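Local coordinates for putative exported protein (Bordetella pertussis Tohama I, PDB 2PFY), which binds pyroglutamic acid as the extracytoplasmic solute receptor DctP7 and probably delivers it to a tripartite ATP-independent periplasmic (TRAP) transporter, at residues L76-A86 / D291-R300; L107-S118 / Q208-F218. All coordinates share one frame; numbering follows the deposited sequence.

Interaction 1 (L76-A86 / D291-R300)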
loop_
_atom_site.group_PDB
_atom_site.type_symbol
_atom_site.label_atom_id
_atom_site.label_comp_id
_atom_site.label_asym_id
_atom_site.label_seq_id
_atom_site.Cartn_x
_atom_site.Cartn_y
_atom_site.Cartn_z
ATOM N N LEU A 76 11.927 3.609 -7.554
ATOM C CA LEU A 76 10.721 4.131 -8.179
ATOM C C LEU A 76 9.456 3.538 -7.520
ATOM O O LEU A 76 8.365 4.111 -7.656
ATOM C CB LEU A 76 10.696 3.835 -9.687
ATOM C CG LEU A 76 11.891 4.345 -10.523
ATOM C CD1 LEU A 76 11.776 3.938 -12.023
ATOM C CD2 LEU A 76 12.069 5.854 -10.378
ATOM N N PHE A 77 9.615 2.396 -6.848
ATOM C CA PHE A 77 8.454 1.674 -6.258
ATOM C C PHE A 77 8.033 2.243 -4.879
ATOM O O PHE A 77 7.011 1.831 -4.298
ATOM C CB PHE A 77 8.733 0.162 -6.187
ATOM C CG PHE A 77 8.671 -0.543 -7.541
ATOM C CD1 PHE A 77 7.522 -1.197 -7.939
ATOM C CD2 PHE A 77 9.771 -0.536 -8.417
ATOM C CE1 PHE A 77 7.439 -1.845 -9.185
ATOM C CE2 PHE A 77 9.695 -1.176 -9.673
ATOM C CZ PHE A 77 8.531 -1.837 -10.049
ATOM N N GLU A 78 8.802 3.196 -4.356
ATOM C CA GLU A 78 8.432 3.819 -3.067
ATOM C C GLU A 78 8.238 5.339 -3.103
ATOM O O GLU A 78 8.187 5.993 -2.043
ATOM C CB GLU A 78 9.423 3.420 -1.958
ATOM C CG GLU A 78 10.816 4.002 -2.180
ATOM C CD GLU A 78 11.839 3.558 -1.156
ATOM O OE1 GLU A 78 11.723 2.445 -0.584
ATOM O OE2 GLU A 78 12.788 4.337 -0.943
ATOM N N ILE A 79 8.112 5.916 -4.293
ATOM C CA ILE A 79 7.810 7.345 -4.366
ATOM C C ILE A 79 6.455 7.692 -3.719
ATOM O O ILE A 79 6.254 8.814 -3.268
ATOM C CB ILE A 79 7.933 7.939 -5.841
ATOM C CG1 ILE A 79 7.959 9.469 -5.853
ATOM C CG2 ILE A 79 6.806 7.472 -6.758
ATOM C CD1 ILE A 79 9.099 10.122 -5.082
ATOM N N ASP A 80 5.547 6.723 -3.664
ATOM C CA ASP A 80 4.231 6.910 -3.064
ATOM C C ASP A 80 4.271 6.981 -1.533
ATOM O O ASP A 80 3.229 7.209 -0.879
ATOM C CB ASP A 80 3.247 5.808 -3.549
ATOM C CG ASP A 80 3.578 4.417 -2.991
ATOM O OD1 ASP A 80 4.505 4.285 -2.167
ATOM O OD2 ASP A 80 2.915 3.436 -3.386
ATOM N N SER A 81 5.460 6.794 -0.959
ATOM C CA SER A 81 5.626 6.810 0.490
ATOM C C SER A 81 6.466 7.986 1.020
ATOM O O SER A 81 6.804 8.016 2.202
ATOM C CB SER A 81 6.184 5.472 0.990
ATOM O OG SER A 81 5.314 4.396 0.634
ATOM N N VAL A 82 6.819 8.933 0.151
ATOM C CA VAL A 82 7.533 10.143 0.590
ATOM C C VAL A 82 6.558 11.090 1.310
ATOM O O VAL A 82 5.588 11.529 0.698
ATOM C CB VAL A 82 8.184 10.906 -0.594
ATOM C CG1 VAL A 82 8.765 12.280 -0.100
ATOM C CG2 VAL A 82 9.245 10.042 -1.315
ATOM N N PRO A 83 6.785 11.367 2.610
ATOM C CA PRO A 83 5.819 12.195 3.341
ATOM C C PRO A 83 5.548 13.549 2.710
ATOM O O PRO A 83 6.482 14.256 2.279
ATOM C CB PRO A 83 6.418 12.305 4.750
ATOM C CG PRO A 83 7.265 11.028 4.896
ATOM C CD PRO A 83 7.859 10.860 3.491
ATOM N N PHE A 84 4.265 13.860 2.591
ATOM C CA PHE A 84 3.766 15.148 2.127
ATOM C C PHE A 84 4.085 15.549 0.674
ATOM O O PHE A 84 3.774 16.672 0.243
ATOM C CB PHE A 84 4.088 16.232 3.158
ATOM C CG PHE A 84 3.474 15.945 4.469
ATOM C CD1 PHE A 84 2.108 16.076 4.638
ATOM C CD2 PHE A 84 4.228 15.410 5.501
ATOM C CE1 PHE A 84 1.505 15.755 5.851
ATOM C CE2 PHE A 84 3.633 15.082 6.726
ATOM C CZ PHE A 84 2.277 15.266 6.904
ATOM N N LEU A 85 4.675 14.633 -0.089
ATOM C CA LEU A 85 4.835 14.860 -1.518
ATOM C C LEU A 85 3.490 14.844 -2.254
ATOM O O LEU A 85 3.231 15.656 -3.154
ATOM C CB LEU A 85 5.800 13.818 -2.099
ATOM C CG LEU A 85 6.015 13.827 -3.626
ATOM C CD1 LEU A 85 6.768 15.064 -4.122
ATOM C CD2 LEU A 85 6.736 12.585 -4.063
ATOM N N ALA A 86 2.616 13.910 -1.880
ATOM C CA ALA A 86 1.316 13.783 -2.540
ATOM C C ALA A 86 0.282 13.268 -1.525
ATOM O O ALA A 86 -0.031 12.078 -1.490
ATOM C CB ALA A 86 1.417 12.843 -3.729
ATOM N N ASP A 291 15.493 8.384 -14.422
ATOM C CA ASP A 291 14.122 7.883 -14.448
ATOM C C ASP A 291 13.324 8.521 -13.305
ATOM O O ASP A 291 12.221 9.011 -13.513
ATOM C CB ASP A 291 14.094 6.349 -14.389
ATOM C CG ASP A 291 14.821 5.692 -15.586
ATOM O OD1 ASP A 291 14.326 4.682 -16.118
ATOM O OD2 ASP A 291 15.903 6.178 -15.977
ATOM N N GLY A 292 13.919 8.543 -12.118
ATOM C CA GLY A 292 13.383 9.299 -10.985
ATOM C C GLY A 292 13.031 10.735 -11.340
ATOM O O GLY A 292 11.879 11.164 -11.161
ATOM N N GLN A 293 14.015 11.479 -11.858
ATOM C CA GLN A 293 13.790 12.876 -12.247
ATOM C C GLN A 293 12.689 13.055 -13.289
ATOM O O GLN A 293 11.900 13.993 -13.188
ATOM C CB GLN A 293 15.088 13.565 -12.700
ATOM C CG GLN A 293 16.038 13.968 -11.557
ATOM C CD GLN A 293 15.463 15.024 -10.600
ATOM O OE1 GLN A 293 14.582 15.816 -10.956
ATOM N NE2 GLN A 293 15.968 15.026 -9.370
ATOM N N GLN A 294 12.611 12.167 -14.280
ATOM C CA GLN A 294 11.514 12.275 -15.251
ATOM C C GLN A 294 10.138 11.967 -14.646
ATOM O O GLN A 294 9.120 12.472 -15.126
ATOM C CB GLN A 294 11.755 11.545 -16.600
ATOM C CG GLN A 294 12.390 10.153 -16.585
ATOM C CD GLN A 294 12.700 9.618 -18.008
ATOM O OE1 GLN A 294 11.787 9.362 -18.808
ATOM N NE2 GLN A 294 13.993 9.441 -18.311
ATOM N N LEU A 295 10.122 11.152 -13.591
ATOM C CA LEU A 295 8.883 10.865 -12.847
ATOM C C LEU A 295 8.435 12.129 -12.090
ATOM O O LEU A 295 7.309 12.599 -12.254
ATOM C CB LEU A 295 9.079 9.662 -11.906
ATOM C CG LEU A 295 7.913 9.019 -11.131
ATOM C CD1 LEU A 295 8.393 7.797 -10.359
ATOM C CD2 LEU A 295 7.248 10.007 -10.182
ATOM N N LEU A 296 9.337 12.675 -11.281
ATOM C CA LEU A 296 9.076 13.904 -10.536
ATOM C C LEU A 296 8.696 15.092 -11.431
ATOM O O LEU A 296 7.736 15.809 -11.131
ATOM C CB LEU A 296 10.269 14.240 -9.647
ATOM C CG LEU A 296 10.201 14.142 -8.120
ATOM C CD1 LEU A 296 9.226 13.065 -7.584
ATOM C CD2 LEU A 296 11.600 13.986 -7.528
ATOM N N ASP A 297 9.421 15.283 -12.539
ATOM C CA ASP A 297 9.037 16.277 -13.559
ATOM C C ASP A 297 7.622 16.059 -14.080
ATOM O O ASP A 297 6.824 17.007 -14.129
ATOM C CB ASP A 297 10.025 16.282 -14.748
ATOM C CG ASP A 297 11.430 16.721 -14.350
ATOM O OD1 ASP A 297 11.567 17.454 -13.340
ATOM O OD2 ASP A 297 12.400 16.320 -15.055
ATOM N N ALA A 298 7.310 14.821 -14.464
ATOM C CA ALA A 298 5.968 14.464 -14.924
ATOM C C ALA A 298 4.887 14.770 -13.874
ATOM O O ALA A 298 3.825 15.310 -14.213
ATOM C CB ALA A 298 5.907 12.997 -15.348
ATOM N N TYR A 299 5.163 14.421 -12.613
ATOM C CA TYR A 299 4.242 14.704 -11.504
ATOM C C TYR A 299 4.046 16.203 -11.312
ATOM O O TYR A 299 2.910 16.695 -11.299
ATOM C CB TYR A 299 4.755 14.090 -10.193
ATOM C CG TYR A 299 3.995 14.525 -8.944
ATOM C CD1 TYR A 299 2.603 14.397 -8.860
ATOM C CD2 TYR A 299 4.674 15.054 -7.846
ATOM C CE1 TYR A 299 1.902 14.791 -7.700
ATOM C CE2 TYR A 299 3.983 15.452 -6.679
ATOM C CZ TYR A 299 2.609 15.312 -6.617
ATOM O OH TYR A 299 1.944 15.707 -5.482
ATOM N N ARG A 300 5.163 16.923 -11.172
ATOM C CA ARG A 300 5.112 18.351 -10.855
ATOM C C ARG A 300 4.746 19.229 -12.064
ATOM O O ARG A 300 4.558 20.440 -11.922
ATOM C CB ARG A 300 6.377 18.806 -10.103
ATOM C CG ARG A 300 6.273 18.572 -8.579
ATOM C CD ARG A 300 7.619 18.687 -7.855
ATOM N NE ARG A 300 7.629 18.519 -6.380
ATOM C CZ ARG A 300 6.603 18.643 -5.518
ATOM N NH1 ARG A 300 5.361 18.944 -5.901
ATOM N NH2 ARG A 300 6.837 18.467 -4.225
#

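Interaction 2 (L107-S118 / Q208-F218)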
loop_
_atom_site.group_PDB
_atom_site.type_symbol
_atom_site.label_atom_id
_atom_site.label_comp_id
_atom_site.label_asym_id
_atom_site.label_seq_id
_atom_site.Cartn_x
_atom_site.Cartn_y
_atom_site.Cartn_z
ATOM N N LEU A 107 8.856 -3.746 -14.163
ATOM C CA LEU A 107 8.341 -5.092 -13.900
ATOM C C LEU A 107 8.450 -6.028 -15.114
ATOM O O LEU A 107 8.768 -7.207 -14.974
ATOM C CB LEU A 107 6.888 -5.032 -13.420
ATOM C CG LEU A 107 6.654 -4.462 -12.007
ATOM C CD1 LEU A 107 5.166 -4.255 -11.859
ATOM C CD2 LEU A 107 7.214 -5.347 -10.875
ATOM N N ASP A 108 8.171 -5.495 -16.296
ATOM C CA ASP A 108 8.249 -6.301 -17.523
ATOM C C ASP A 108 9.663 -6.909 -17.688
ATOM O O ASP A 108 9.802 -8.081 -18.043
ATOM C CB ASP A 108 7.839 -5.450 -18.734
ATOM C CG ASP A 108 7.999 -6.184 -20.051
ATOM O OD1 ASP A 108 7.145 -7.022 -20.366
ATOM O OD2 ASP A 108 8.968 -5.899 -20.775
ATOM N N LYS A 109 10.697 -6.121 -17.395
ATOM C CA LYS A 109 12.084 -6.587 -17.455
ATOM C C LYS A 109 12.332 -7.729 -16.463
ATOM O O LYS A 109 13.291 -8.480 -16.596
ATOM C CB LYS A 109 13.060 -5.432 -17.191
ATOM C CG LYS A 109 13.216 -4.468 -18.363
ATOM C CD LYS A 109 13.628 -3.063 -17.885
ATOM C CE LYS A 109 12.991 -1.941 -18.762
ATOM N NZ LYS A 109 12.608 -0.675 -17.992
ATOM N N GLN A 110 11.443 -7.881 -15.489
ATOM C CA GLN A 110 11.583 -8.933 -14.494
ATOM C C GLN A 110 10.660 -10.124 -14.734
ATOM O O GLN A 110 10.536 -10.990 -13.858
ATOM C CB GLN A 110 11.322 -8.378 -13.088
ATOM C CG GLN A 110 12.345 -7.396 -12.613
ATOM C CD GLN A 110 12.648 -7.584 -11.158
ATOM O OE1 GLN A 110 13.160 -8.635 -10.735
ATOM N NE2 GLN A 110 12.336 -6.569 -10.367
ATOM N N GLY A 111 9.993 -10.170 -15.886
ATOM C CA GLY A 111 9.056 -11.264 -16.155
ATOM C C GLY A 111 7.726 -11.108 -15.400
ATOM O O GLY A 111 7.054 -12.102 -15.088
ATOM N N ILE A 112 7.352 -9.854 -15.123
ATOM C CA ILE A 112 6.088 -9.538 -14.423
ATOM C C ILE A 112 5.208 -8.535 -15.179
ATOM O O ILE A 112 5.715 -7.552 -15.684
ATOM C CB ILE A 112 6.382 -8.960 -13.018
ATOM C CG1 ILE A 112 7.107 -9.997 -12.164
ATOM C CG2 ILE A 112 5.075 -8.454 -12.341
ATOM C CD1 ILE A 112 7.771 -9.401 -10.923
ATOM N N VAL A 113 3.891 -8.763 -15.200
ATOM C CA VAL A 113 2.932 -7.855 -15.820
ATOM C C VAL A 113 2.167 -7.098 -14.722
ATOM O O VAL A 113 1.591 -7.719 -13.829
ATOM C CB VAL A 113 1.889 -8.646 -16.701
ATOM C CG1 VAL A 113 0.829 -7.733 -17.264
ATOM C CG2 VAL A 113 2.595 -9.413 -17.811
ATOM N N LEU A 114 2.176 -5.771 -14.812
ATOM C CA LEU A 114 1.374 -4.908 -13.959
ATOM C C LEU A 114 -0.047 -4.932 -14.488
ATOM O O LEU A 114 -0.304 -4.498 -15.602
ATOM C CB LEU A 114 1.974 -3.487 -13.935
ATOM C CG LEU A 114 1.331 -2.211 -13.308
ATOM C CD1 LEU A 114 0.244 -2.438 -12.267
ATOM C CD2 LEU A 114 2.447 -1.300 -12.767
ATOM N N VAL A 115 -0.960 -5.501 -13.709
ATOM C CA VAL A 115 -2.341 -5.622 -14.131
ATOM C C VAL A 115 -3.127 -4.362 -13.704
ATOM O O VAL A 115 -3.699 -3.658 -14.557
ATOM C CB VAL A 115 -2.987 -6.914 -13.587
ATOM C CG1 VAL A 115 -4.472 -6.976 -13.950
ATOM C CG2 VAL A 115 -2.200 -8.173 -14.088
ATOM N N TYR A 116 -3.168 -4.060 -12.405
ATOM C CA TYR A 116 -3.828 -2.816 -11.979
ATOM C C TYR A 116 -3.305 -2.367 -10.613
ATOM O O TYR A 116 -2.674 -3.158 -9.919
ATOM C CB TYR A 116 -5.367 -2.956 -11.993
ATOM C CG TYR A 116 -5.956 -3.714 -10.796
ATOM C CD1 TYR A 116 -6.216 -3.054 -9.565
ATOM C CD2 TYR A 116 -6.257 -5.077 -10.891
ATOM C CE1 TYR A 116 -6.740 -3.783 -8.447
ATOM C CE2 TYR A 116 -6.822 -5.803 -9.805
ATOM C CZ TYR A 116 -7.048 -5.126 -8.592
ATOM O OH TYR A 116 -7.571 -5.815 -7.537
ATOM N N GLY A 117 -3.565 -1.092 -10.274
ATOM C CA GLY A 117 -3.260 -0.493 -8.977
ATOM C C GLY A 117 -4.513 -0.008 -8.258
ATOM O O GLY A 117 -5.569 0.197 -8.872
ATOM N N SER A 118 -4.416 0.151 -6.937
ATOM C CA SER A 118 -5.461 0.838 -6.172
ATOM C C SER A 118 -4.794 1.394 -4.950
ATOM O O SER A 118 -3.799 0.836 -4.479
ATOM C CB SER A 118 -6.603 -0.102 -5.767
ATOM O OG SER A 118 -7.374 -0.458 -6.893
ATOM N N GLN A 208 0.319 2.969 -2.643
ATOM C CA GLN A 208 -0.457 2.185 -3.600
ATOM C C GLN A 208 -0.271 0.708 -3.351
ATOM O O GLN A 208 0.737 0.265 -2.824
ATOM C CB GLN A 208 -0.015 2.470 -5.021
ATOM C CG GLN A 208 -0.082 3.938 -5.426
ATOM C CD GLN A 208 -1.474 4.534 -5.335
ATOM O OE1 GLN A 208 -2.461 3.898 -5.650
ATOM N NE2 GLN A 208 -1.545 5.779 -4.939
ATOM N N SER A 209 -1.267 -0.050 -3.774
ATOM C CA SER A 209 -1.172 -1.493 -3.813
ATOM C C SER A 209 -1.316 -1.894 -5.287
ATOM O O SER A 209 -2.021 -1.225 -6.043
ATOM C CB SER A 209 -2.296 -2.015 -2.929
ATOM O OG SER A 209 -2.965 -3.079 -3.518
ATOM N N PHE A 210 -0.643 -2.937 -5.739
ATOM C CA PHE A 210 -0.918 -3.399 -7.115
ATOM C C PHE A 210 -1.069 -4.894 -7.285
ATOM O O PHE A 210 -0.718 -5.675 -6.388
ATOM C CB PHE A 210 0.014 -2.763 -8.224
ATOM C CG PHE A 210 1.504 -3.074 -8.100
ATOM C CD1 PHE A 210 2.410 -2.377 -8.911
ATOM C CD2 PHE A 210 2.018 -3.994 -7.156
ATOM C CE1 PHE A 210 3.823 -2.600 -8.832
ATOM C CE2 PHE A 210 3.406 -4.229 -7.068
ATOM C CZ PHE A 210 4.324 -3.510 -7.910
ATOM N N VAL A 211 -1.613 -5.273 -8.439
ATOM C CA VAL A 211 -1.856 -6.650 -8.783
ATOM C C VAL A 211 -0.940 -6.942 -9.964
ATOM O O VAL A 211 -0.975 -6.251 -10.984
ATOM C CB VAL A 211 -3.328 -6.913 -9.107
ATOM C CG1 VAL A 211 -3.538 -8.323 -9.786
ATOM C CG2 VAL A 211 -4.162 -6.818 -7.811
ATOM N N ILE A 212 -0.072 -7.922 -9.783
ATOM C CA ILE A 212 1.001 -8.173 -10.740
ATOM C C ILE A 212 0.904 -9.659 -11.145
ATOM O O ILE A 212 0.614 -10.504 -10.302
ATOM C CB ILE A 212 2.426 -7.829 -10.144
ATOM C CG1 ILE A 212 2.640 -8.483 -8.764
ATOM C CG2 ILE A 212 2.650 -6.293 -10.038
ATOM C CD1 ILE A 212 4.081 -8.452 -8.220
ATOM N N ALA A 213 1.151 -9.970 -12.423
ATOM C CA ALA A 213 1.029 -11.342 -12.918
ATOM C C ALA A 213 2.345 -11.904 -13.463
ATOM O O ALA A 213 3.214 -11.155 -13.898
ATOM C CB ALA A 213 -0.125 -11.475 -13.966
ATOM N N ASN A 214 2.503 -13.220 -13.373
ATOM C CA ASN A 214 3.659 -13.915 -13.990
ATOM C C ASN A 214 3.518 -13.742 -15.507
ATOM O O ASN A 214 2.508 -14.141 -16.063
ATOM C CB ASN A 214 3.651 -15.388 -13.601
ATOM C CG ASN A 214 4.828 -16.169 -14.212
ATOM O OD1 ASN A 214 4.767 -16.635 -15.362
ATOM N ND2 ASN A 214 5.902 -16.306 -13.442
ATOM N N LYS A 215 4.515 -13.123 -16.146
ATOM C CA LYS A 215 4.445 -12.805 -17.589
ATOM C C LYS A 215 4.276 -14.043 -18.473
ATOM O O LYS A 215 3.411 -14.055 -19.321
ATOM C CB LYS A 215 5.649 -11.956 -18.037
ATOM C CG LYS A 215 5.511 -11.383 -19.444
ATOM C CD LYS A 215 6.771 -10.592 -19.765
ATOM C CE LYS A 215 6.782 -10.067 -21.168
ATOM N NZ LYS A 215 8.034 -9.274 -21.340
ATOM N N ARG A 216 5.049 -15.094 -18.208
ATOM C CA ARG A 216 4.922 -16.365 -18.939
ATOM C C ARG A 216 3.528 -16.996 -18.830
ATOM O O ARG A 216 2.933 -17.390 -19.835
ATOM C CB ARG A 216 6.020 -17.362 -18.519
ATOM C CG ARG A 216 5.860 -18.760 -19.128
ATOM C CD ARG A 216 7.193 -19.470 -19.433
ATOM N NE ARG A 216 8.364 -18.580 -19.330
ATOM C CZ ARG A 216 9.154 -18.216 -20.341
ATOM N NH1 ARG A 216 8.934 -18.669 -21.580
ATOM N NH2 ARG A 216 10.179 -17.405 -20.103
ATOM N N ALA A 217 2.986 -17.034 -17.619
ATOM C CA ALA A 217 1.642 -17.518 -17.408
ATOM C C ALA A 217 0.650 -16.639 -18.176
ATOM O O ALA A 217 -0.253 -17.164 -18.857
ATOM C CB ALA A 217 1.304 -17.526 -15.900
ATOM N N PHE A 218 0.796 -15.315 -18.048
ATOM C CA PHE A 218 -0.104 -14.359 -18.732
ATOM C C PHE A 218 -0.022 -14.570 -20.255
ATOM O O PHE A 218 -1.054 -14.671 -20.933
ATOM C CB PHE A 218 0.292 -12.914 -18.387
ATOM C CG PHE A 218 -0.616 -11.848 -18.989
ATOM C CD1 PHE A 218 -1.839 -11.518 -18.385
ATOM C CD2 PHE A 218 -0.224 -11.147 -20.119
ATOM C CE1 PHE A 218 -2.663 -10.518 -18.939
ATOM C CE2 PHE A 218 -1.039 -10.170 -20.697
ATOM C CZ PHE A 218 -2.260 -9.846 -20.112
HETATM O O HOH W 1 7.586 -14.724 -16.357
#

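Interaction 1 (L76-A86 / D291-R300)
The backbones come closest at L76, its CA 6.5 Å from the CA of G292; farther along they diverge, and the CA atoms of A86 and Y299 are 9.5 Å apart. Segment 76-86 is a 3-10 turn up to S81 followed by an irregular loop. No backbone-to-backbone hydrogen bond ties it to helix residues 291-300; side chains make the contact, in two places against the other segment's backbone. The CD2 methyl of L76 lies on the G292 backbone, 3.7 Å from its N, where no side chain intervenes. I79 divides its branches between neighbouring leucines: CG2 packs 3.9 Å from L295 CD1, and CD1 meets L296 CD1 at the same distance. With CG anti to the backbone N (chi1 170°), Y299 carries its phenol out to the loop, where the hydroxyl donates to the L85 carbonyl, OH to O 2.7 Å, from 23° outside the carbonyl plane. The L85 side chain runs back past the ring, and its CD1 sits over one face of the R300 guanidinium, 3.4 Å from NH2. D291 turns its carboxylate to R106 in a salt bridge. The last helix of this DctP-family receptor thus packs on the loop leading from strand 62-66 to helix 89-108, over 200 residues earlier. Helix 89-108 lines both segments, meeting I79 with T99 and L295 with L102, and W284 of helix 267-287 also touches I79.

Interaction 2 (L107-S118 / Q208-F218)
V211 presses its CG2 methyl onto one face of the Y116 ring, 3.4 Å from CZ, and its CB makes a CH-pi contact 4.1 Å from the ring centroid. Y116 has CG between its backbone N and carbonyl carbon (chi1 78°), which lays the phenol across the valine. Beside it, V115 CG2 fits against A213 CB, and V113 CG2 fills the angle between the K215 chain and the F218 ring. These contacts lie along an antiparallel pair, strands 112-118 and 208-214, interrupted by a classic beta bulge: V115 and Y116 both face V211, whose O takes V115 N at 2.8 Å and Y116 N only weakly. Beyond the bulge, G117 offers no side chain opposite F210. The F210 ring instead has I212 CG2 over its centre on one face, while L114 CD1 approaches obliquely and L107 CD1 wedges in, 3.7 Å from both F210 CE1 and I212 CG2. I112 CG2 is tight against I212 CB at 3.5 Å. Where a Schellman motif with G111 as C-prime residue ends helix 89-108, the fully extended K215 reaches D108, its NZ 2.6 Å from OD1 and above the carboxylate plane, in a salt bridge.

Both interactions are largely buried, but they join different elements. Interaction 1 brings the C-terminal helix against a loop through apolar side chains and one tyrosine-to-carbonyl bond, with charged residues at its margins; interaction 2 is a backbone-bonded strand pair at one edge of a mixed sheet, 112-119 being its outermost strand within the chain, with a salt bridge where helix 89-108 ends. That helix is common to both, packing on each partner of interaction 1 and supplying L107 and D108 to interaction 2. The two meet directly: D80 OD2 accepts a probable hydrogen bond from Q208 N at 2.7 Å, and F77 packs on F210 and L107. S209, at interaction 2, lies about 8 Å by its side chain from the bound pyroglutamic acid.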